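Local atomic coordinates of maltose-binding protein MalE1 (PDB entry 6DTU), a protein that binds maltotetraose in its glycan pocket and probably delivers maltose-type sugars to a membrane transporter. Residues P249-E252 against P253-A257. Numbering follows the deposited sequence.
Sequences PDLE and PGVPA
Leu251 meets Val255 and Ala257 where the chain doubles back on itself. Its CD1 lies 4.1 Å from Val255 CG1, the two side chains crossing at about a right angle. The other methyl, CD2, rests 4.0 Å from Ala257 CB. CG stands anti to the carbonyl carbon (chi1 -45°), beside the backbone N and near Val255 O, and the two methyls diverge from it. This is the packed part of the contact, and Phe161, Met127 and Tyr165 also touch Leu251. Replacing Leu251 by alanine removes both methyls and would probably leave a gap beside Val255 CG1, Ala257 CB and Phe161.

Two backbone bonds hold the reversal. Leu251 N donates to Val255 O at 2.9 Å, almost in line with the C=O bond but bent at the hydrogen (137°). Val255 N donates to Glu252 O at 3.0 Å, but from above the carbonyl plane.

On the flank of Glu252, CG packs 3.6 Å from Val255 CG2. CG lies between the backbone N and the carbonyl carbon (chi1 63°). Farther out, OE1 takes a hydrogen bond with Tyr165 OH and a salt bridge with Lys191 NZ.

The Asp250 side is looser and is bridged by two waters. Asp250 OD1 approaches Pro256 CA to 3.4 Å without any direct polar bond across the turn. Instead, one water gives a hydrogen to OD1 and accepts one from Ala257 N. A second water donates to OD2 and accepts from Gly254 N, 3.0 Å from the water. Each carboxylate oxygen thus serves a different backbone amide.

Glu252 to Val255 form a type II beta turn, with Pro253 at its second position and Gly254, at positive phi, at its third. It lies in the loop between strands 243-246 and 260-268 of this solute-binding protein.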
# COMPACT_ATOMS: atom_id res chain seq x y z
N PRO A 249 -13.42 2.15 -11.53
CA PRO A 249 -14.80 2.18 -12.01
C PRO A 249 -15.69 1.28 -11.16
O PRO A 249 -15.23 0.26 -10.62
CB PRO A 249 -14.68 1.66 -13.44
CG PRO A 249 -13.25 2.04 -13.85
CD PRO A 249 -12.45 1.86 -12.60
N ASP A 250 -16.95 1.69 -10.98
CA ASP A 250 -17.89 0.91 -10.20
C ASP A 250 -17.98 -0.50 -10.76
O ASP A 250 -17.99 -0.70 -11.98
CB ASP A 250 -19.29 1.54 -10.24
CG ASP A 250 -19.39 2.84 -9.46
OD1 ASP A 250 -18.63 3.07 -8.49
OD2 ASP A 250 -20.26 3.66 -9.83
N LEU A 251 -18.04 -1.49 -9.87
CA LEU A 251 -18.05 -2.88 -10.31
C LEU A 251 -19.32 -3.19 -11.08
O LEU A 251 -19.32 -3.98 -12.04
CB LEU A 251 -17.92 -3.81 -9.10
CG LEU A 251 -16.83 -3.37 -8.13
CD1 LEU A 251 -16.78 -4.37 -6.99
CD2 LEU A 251 -15.50 -3.26 -8.86
N GLU A 252 -20.43 -2.62 -10.64
CA GLU A 252 -21.71 -2.66 -11.34
C GLU A 252 -22.54 -1.51 -10.79
O GLU A 252 -22.09 -0.80 -9.89
CB GLU A 252 -22.42 -4.02 -11.15
CG GLU A 252 -22.82 -4.38 -9.72
CD GLU A 252 -23.58 -5.70 -9.66
OE1 GLU A 252 -22.94 -6.77 -9.73
OE2 GLU A 252 -24.82 -5.66 -9.54
N PRO A 253 -23.70 -1.22 -11.40
CA PRO A 253 -24.49 -0.09 -10.92
C PRO A 253 -24.77 -0.17 -9.42
O PRO A 253 -25.29 -1.19 -8.93
CB PRO A 253 -25.78 -0.20 -11.75
CG PRO A 253 -25.27 -0.75 -13.04
CD PRO A 253 -24.31 -1.81 -12.62
N GLY A 254 -24.39 0.86 -8.68
CA GLY A 254 -24.60 0.93 -7.24
C GLY A 254 -23.62 0.15 -6.39
O GLY A 254 -23.85 0.00 -5.19
N VAL A 255 -22.53 -0.34 -6.97
CA VAL A 255 -21.54 -1.11 -6.22
C VAL A 255 -20.16 -0.52 -6.49
O VAL A 255 -19.51 -0.88 -7.48
CB VAL A 255 -21.59 -2.60 -6.60
CG1 VAL A 255 -20.54 -3.37 -5.81
CG2 VAL A 255 -22.99 -3.16 -6.36
N PRO A 256 -19.67 0.40 -5.67
CA PRO A 256 -18.32 0.93 -5.91
C PRO A 256 -17.24 -0.05 -5.47
O PRO A 256 -17.43 -0.88 -4.58
CB PRO A 256 -18.27 2.21 -5.07
CG PRO A 256 -19.30 2.02 -4.01
CD PRO A 256 -20.37 1.13 -4.59
N ALA A 257 -16.09 0.08 -6.12
CA ALA A 257 -14.90 -0.62 -5.65
C ALA A 257 -14.49 -0.03 -4.31
O ALA A 257 -14.67 1.15 -4.06
CB ALA A 257 -13.75 -0.41 -6.63
O HOH W 1 -15.97 2.69 -7.67
O HOH W 2 -22.90 3.15 -9.83